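Local coordinates for acetylglutamate kinase (Streptococcus mutans, PDB 3L86), which catalyses the ATP-dependent phosphorylation of N-acetyl-L-glutamate to N-acetyl-L-glutamyl 5-phosphate, a step in arginine biosynthesis, at residues 111-116 with 132-137; 158-163 with 198-203. One frame throughout, in Å; residues are numbered along the deposited sequence.

Interaction 1 of 2, residues 111-116 with 132-137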
loop_
_atom_site.group_PDB
_atom_site.type_symbol
_atom_site.label_atom_id
_atom_site.label_comp_id
_atom_site.label_asym_id
_atom_site.label_seq_id
_atom_site.Cartn_x
_atom_site.Cartn_y
_atom_site.Cartn_z
ATOM N N LEU A 111 -9.440 -5.311 7.047
ATOM C CA LEU A 111 -8.112 -4.667 7.041
ATOM C C LEU A 111 -7.429 -4.662 8.435
ATOM O O LEU A 111 -6.254 -5.059 8.543
ATOM C CB LEU A 111 -8.215 -3.234 6.495
ATOM C CG LEU A 111 -8.502 -3.055 4.991
ATOM C CD1 LEU A 111 -8.614 -1.554 4.662
ATOM C CD2 LEU A 111 -7.415 -3.723 4.178
ATOM N N LEU A 112 -8.136 -4.221 9.487
ATOM C CA LEU A 112 -7.561 -4.145 10.834
ATOM C C LEU A 112 -7.438 -5.506 11.533
ATOM O O LEU A 112 -6.391 -5.814 12.120
ATOM C CB LEU A 112 -8.317 -3.147 11.745
ATOM C CG LEU A 112 -8.323 -1.686 11.212
ATOM C CD1 LEU A 112 -9.319 -0.842 12.016
ATOM C CD2 LEU A 112 -6.915 -1.035 11.178
ATOM N N ASP A 113 -8.499 -6.314 11.500
ATOM C CA ASP A 113 -8.546 -7.495 12.381
ATOM C C ASP A 113 -8.070 -8.744 11.669
ATOM O O ASP A 113 -7.475 -9.639 12.310
ATOM C CB ASP A 113 -9.986 -7.725 12.885
ATOM C CG ASP A 113 -10.543 -6.520 13.597
ATOM O OD1 ASP A 113 -9.842 -5.978 14.465
ATOM O OD2 ASP A 113 -11.678 -6.114 13.294
ATOM N N LEU A 114 -8.340 -8.814 10.360
ATOM C CA LEU A 114 -8.003 -10.001 9.519
ATOM C C LEU A 114 -6.682 -9.938 8.691
ATOM O O LEU A 114 -6.205 -10.984 8.174
ATOM C CB LEU A 114 -9.149 -10.282 8.552
ATOM C CG LEU A 114 -10.345 -11.138 8.956
ATOM C CD1 LEU A 114 -10.586 -11.104 10.393
ATOM C CD2 LEU A 114 -11.589 -10.886 8.194
ATOM N N VAL A 115 -6.136 -8.749 8.470
ATOM C CA VAL A 115 -4.807 -8.620 7.822
ATOM C C VAL A 115 -3.757 -7.954 8.745
ATOM O O VAL A 115 -2.633 -8.498 8.975
ATOM C CB VAL A 115 -4.879 -7.846 6.471
ATOM C CG1 VAL A 115 -3.514 -7.795 5.798
ATOM C CG2 VAL A 115 -5.870 -8.541 5.490
ATOM N N GLY A 116 -4.105 -6.781 9.267
ATOM C CA GLY A 116 -3.124 -5.960 10.002
ATOM C C GLY A 116 -2.599 -6.613 11.275
ATOM O O GLY A 116 -1.406 -6.511 11.585
ATOM N N GLN A 132 0.774 -1.563 15.108
ATOM C CA GLN A 132 -0.404 -1.223 14.259
ATOM C C GLN A 132 -1.044 0.092 14.724
ATOM O O GLN A 132 -1.362 0.209 15.934
ATOM C CB GLN A 132 -1.426 -2.365 14.345
ATOM C CG GLN A 132 -2.748 -2.140 13.649
ATOM C CD GLN A 132 -3.648 -3.402 13.730
ATOM O OE1 GLN A 132 -3.809 -4.014 14.795
ATOM N NE2 GLN A 132 -4.204 -3.790 12.615
ATOM N N LEU A 133 -1.209 1.090 13.831
ATOM C CA LEU A 133 -2.089 2.233 14.155
ATOM C C LEU A 133 -3.583 1.891 14.101
ATOM O O LEU A 133 -4.020 1.229 13.159
ATOM C CB LEU A 133 -1.803 3.459 13.257
ATOM C CG LEU A 133 -0.547 4.269 13.677
ATOM C CD1 LEU A 133 0.682 3.421 13.707
ATOM C CD2 LEU A 133 -0.319 5.498 12.755
ATOM N N LYS A 134 -4.370 2.310 15.122
ATOM C CA LYS A 134 -5.840 2.126 15.053
ATOM C C LYS A 134 -6.496 3.498 15.239
ATOM O O LYS A 134 -6.819 4.176 14.243
ATOM C CB LYS A 134 -6.363 1.082 16.067
ATOM C CG LYS A 134 -6.006 -0.391 15.743
ATOM C CD LYS A 134 -7.023 -1.345 16.431
ATOM C CE LYS A 134 -6.379 -2.518 17.114
ATOM N NZ LYS A 134 -6.383 -3.867 16.371
ATOM N N SER A 135 -6.576 3.979 16.485
ATOM C CA SER A 135 -7.119 5.339 16.707
ATOM C C SER A 135 -6.219 6.452 16.174
ATOM O O SER A 135 -6.743 7.519 15.743
ATOM C CB SER A 135 -7.508 5.597 18.187
ATOM O OG SER A 135 -6.395 5.431 19.047
ATOM N N ASP A 136 -4.888 6.224 16.189
ATOM C CA ASP A 136 -3.937 7.145 15.513
ATOM C C ASP A 136 -4.183 7.308 14.001
ATOM O O ASP A 136 -3.710 8.265 13.415
ATOM C CB ASP A 136 -2.450 6.744 15.745
ATOM C CG ASP A 136 -1.940 7.148 17.144
ATOM O OD1 ASP A 136 -2.588 8.030 17.798
ATOM O OD2 ASP A 136 -0.936 6.533 17.609
ATOM N N ILE A 137 -4.926 6.418 13.357
ATOM C CA ILE A 137 -5.155 6.647 11.901
ATOM C C ILE A 137 -5.740 8.020 11.538
ATOM O O ILE A 137 -5.235 8.681 10.610
ATOM C CB ILE A 137 -5.977 5.567 11.193
ATOM C CG1 ILE A 137 -5.251 4.211 11.310
ATOM C CG2 ILE A 137 -6.138 5.934 9.678
ATOM C CD1 ILE A 137 -6.116 2.996 10.739
#

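Interaction 2 of 2, residues 158-163 with 198-203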
loop_
_atom_site.group_PDB
_atom_site.type_symbol
_atom_site.label_atom_id
_atom_site.label_comp_id
_atom_site.label_asym_id
_atom_site.label_seq_id
_atom_site.Cartn_x
_atom_site.Cartn_y
_atom_site.Cartn_z
ATOM N N THR A 158 -5.744 13.400 0.941
ATOM C CA THR A 158 -5.525 14.846 0.789
ATOM C C THR A 158 -4.305 15.354 1.578
ATOM O O THR A 158 -3.707 16.361 1.203
ATOM C CB THR A 158 -6.783 15.691 1.258
ATOM O OG1 THR A 158 -7.086 15.300 2.588
ATOM C CG2 THR A 158 -8.004 15.461 0.353
ATOM N N HIS A 159 -3.923 14.691 2.672
ATOM C CA HIS A 159 -2.702 15.146 3.391
ATOM C C HIS A 159 -2.228 14.043 4.297
ATOM O O HIS A 159 -3.054 13.306 4.877
ATOM C CB HIS A 159 -2.966 16.454 4.226
ATOM C CG HIS A 159 -1.750 17.022 4.917
ATOM N ND1 HIS A 159 -1.591 17.005 6.290
ATOM C CD2 HIS A 159 -0.648 17.633 4.427
ATOM C CE1 HIS A 159 -0.435 17.558 6.603
ATOM N NE2 HIS A 159 0.151 17.956 5.497
ATOM N N ILE A 160 -0.899 13.928 4.400
ATOM C CA ILE A 160 -0.257 13.084 5.410
ATOM C C ILE A 160 0.411 13.950 6.538
ATOM O O ILE A 160 1.286 14.772 6.246
ATOM C CB ILE A 160 0.762 12.152 4.768
ATOM C CG1 ILE A 160 0.096 11.214 3.712
ATOM C CG2 ILE A 160 1.383 11.255 5.840
ATOM C CD1 ILE A 160 -0.861 10.187 4.397
ATOM N N ASN A 161 -0.027 13.790 7.790
ATOM C CA ASN A 161 0.632 14.451 8.957
ATOM C C ASN A 161 1.901 13.678 9.374
ATOM O O ASN A 161 1.809 12.610 9.980
ATOM C CB ASN A 161 -0.353 14.598 10.145
ATOM C CG ASN A 161 0.211 15.457 11.278
ATOM O OD1 ASN A 161 1.403 15.518 11.464
ATOM N ND2 ASN A 161 -0.652 16.193 11.973
ATOM N N LYS A 162 3.061 14.178 8.922
ATOM C CA LYS A 162 4.399 13.556 9.119
ATOM C C LYS A 162 4.800 13.442 10.601
ATOM O O LYS A 162 5.380 12.426 11.028
ATOM C CB LYS A 162 5.467 14.386 8.362
ATOM C CG LYS A 162 5.247 14.540 6.854
ATOM C CD LYS A 162 5.945 15.798 6.264
ATOM C CE LYS A 162 7.425 15.784 6.584
ATOM N NZ LYS A 162 8.100 17.011 6.103
ATOM N N ARG A 163 4.434 14.457 11.399
ATOM C CA ARG A 163 4.849 14.552 12.814
ATOM C C ARG A 163 4.544 13.300 13.650
ATOM O O ARG A 163 5.383 12.837 14.454
ATOM C CB ARG A 163 4.274 15.833 13.483
ATOM N N THR A 198 1.836 5.784 -2.318
ATOM C CA THR A 198 2.393 6.998 -3.034
ATOM C C THR A 198 2.420 8.238 -2.116
ATOM O O THR A 198 3.403 8.945 -2.035
ATOM C CB THR A 198 1.563 7.456 -4.332
ATOM O OG1 THR A 198 1.365 6.354 -5.220
ATOM C CG2 THR A 198 2.323 8.532 -5.088
ATOM N N ALA A 199 1.317 8.512 -1.448
ATOM C CA ALA A 199 1.216 9.691 -0.592
ATOM C C ALA A 199 2.217 9.660 0.573
ATOM O O ALA A 199 2.895 10.664 0.904
ATOM C CB ALA A 199 -0.239 9.779 -0.068
ATOM N N VAL A 200 2.341 8.480 1.182
ATOM C CA VAL A 200 3.262 8.301 2.275
ATOM C C VAL A 200 4.717 8.445 1.818
ATOM O O VAL A 200 5.509 9.219 2.464
ATOM C CB VAL A 200 3.051 6.929 2.939
ATOM C CG1 VAL A 200 4.112 6.677 3.998
ATOM C CG2 VAL A 200 1.564 6.837 3.511
ATOM N N ALA A 201 5.086 7.736 0.733
ATOM C CA ALA A 201 6.484 7.810 0.180
ATOM C C ALA A 201 6.876 9.265 -0.209
ATOM O O ALA A 201 8.015 9.753 0.050
ATOM C CB ALA A 201 6.607 6.849 -1.067
ATOM N N VAL A 202 5.943 9.952 -0.877
ATOM C CA VAL A 202 6.169 11.339 -1.296
ATOM C C VAL A 202 6.269 12.287 -0.079
ATOM O O VAL A 202 7.232 13.063 0.025
ATOM C CB VAL A 202 5.129 11.822 -2.350
ATOM C CG1 VAL A 202 5.380 13.335 -2.682
ATOM C CG2 VAL A 202 5.180 10.919 -3.556
ATOM N N ALA A 203 5.313 12.198 0.864
ATOM C CA ALA A 203 5.392 13.025 2.100
ATOM C C ALA A 203 6.720 12.889 2.871
ATOM O O ALA A 203 7.207 13.859 3.440
ATOM C CB ALA A 203 4.198 12.718 3.089
#

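Interaction 1 of 2, residues 111-116 with 132-137
The amide nitrogen of Gln132 donates to the main-chain carbonyl of Leu112, NE2 to O 3.0 Å, and the bond is fairly straight at 158° about the hydrogen. It lands on a lone pair in the plane of that carbonyl, and the oxygen lies nearly in the plane of the glutamine amide. The helix makes a wide pi-type turn here, which probably opens Leu112 O to an outside donor: Gly116 N bonds to Leu111 O, five residues back, and stands too far from Leu112 O for the usual i+4 bond. Gly116 has no side chain, and Gln132 NE2 comes to 3.5 Å from Gly116 C. Gln132 reaches the helix at full length, its chi1 of 174° turning CG away from the backbone N and the chain staying extended beyond. The amide oxygen is engaged as well: Lys134 NZ donates to Gln132 OE1 at 3.0 Å, coming from well above the carbonyl plane, and the two bonds together should fix the amide's orientation. Asp113 OD1 stands 4.5 Å from Lys134 NZ, too far for a salt bridge, while Asp113 OD2 bonds to His109.

Beside these polar groups, one branch of Leu112 does the apolar work. Its CD2 meets Ile137 CD1 at 4.1 Å as the two side chains run past each other in opposite directions. The contact joins helix 101-125 to strand 130-132, which follows it and runs parallel to strand 174-182 in the main sheet of the alpha/beta amino acid kinase fold, and to the loop beyond.

Interaction 2 of 2, residues 158-163 with 198-203
Ile160 is the bump here, pressing from the end of strand 155-160 into a shallow hollow on helix 193-203. Ala199 and Ala203, one turn apart, form the floor of the hollow, and Val200 stands at its side. The two methyls of the floor meet different parts of the isoleucine. Ala203 CB sits against the branch point, 3.9 Å from Ile160 CB, with the CG2 branch only slightly farther off. The other branch runs along the helix toward its N-terminal side, where Ile160 CG1 lies 4.1 Å from Ala199 CB and about as close to Ala199 O. That oxygen is already engaged by Ala203 N within the helix, so the isoleucine lies against a satisfied carbonyl. A chi2 of -68° bends the chain at CG1, and Ile160 CD1 ends beside Val200, 4.2 Å from its CG2. The axis of strand 158-160 passes 8.7 Å from that of helix 198-203, at a crossing angle of -54°, a spacing consistent with the small alanines between them.

Lys162 carries the contact to the C-terminal end of the helix. Its methylene chain lies against the carbonyl oxygen of Ala203, with Lys162 CD and CE each 3.7 Å from Ala203 O, and a bend at chi3 wraps it there. NZ makes no hydrogen bond to this oxygen, though a positive charge near the C-terminal end of a helix is probably favourable.

Around this contact, Ile160 also touches Val141 of the partner strand 141-145, and Asn161 N-caps helix 162-170 through a weak bond from Arg163 N. Val200, which borders Ile160, also packs on Val70 and Val72 of strand 68-73, while Thr198 and Ala201 lie against helix 246-258.

Overall arrangement
From the N terminus, after strands 38-43 and 68-73 and the elements between and after them, the chain reaches helix 101-125. Interaction 1 closes the short loop from that helix through strand 130-132 to residue 137. The chain next makes the two-stranded antiparallel sheet 141-145 and 155-160, where interaction 2 opens; it closes a longer loop, through helix 162-170 and strand 174-182, at helix 193-203. The two loops follow in series, neither nested nor crossed. The centres of interactions 1 and 2 are about 18 Å apart, and the two do not touch. Helix 162-170 bridges them: it starts within segment 158-163, and its Phe168 meets Leu133 and Asp136 of interaction 1.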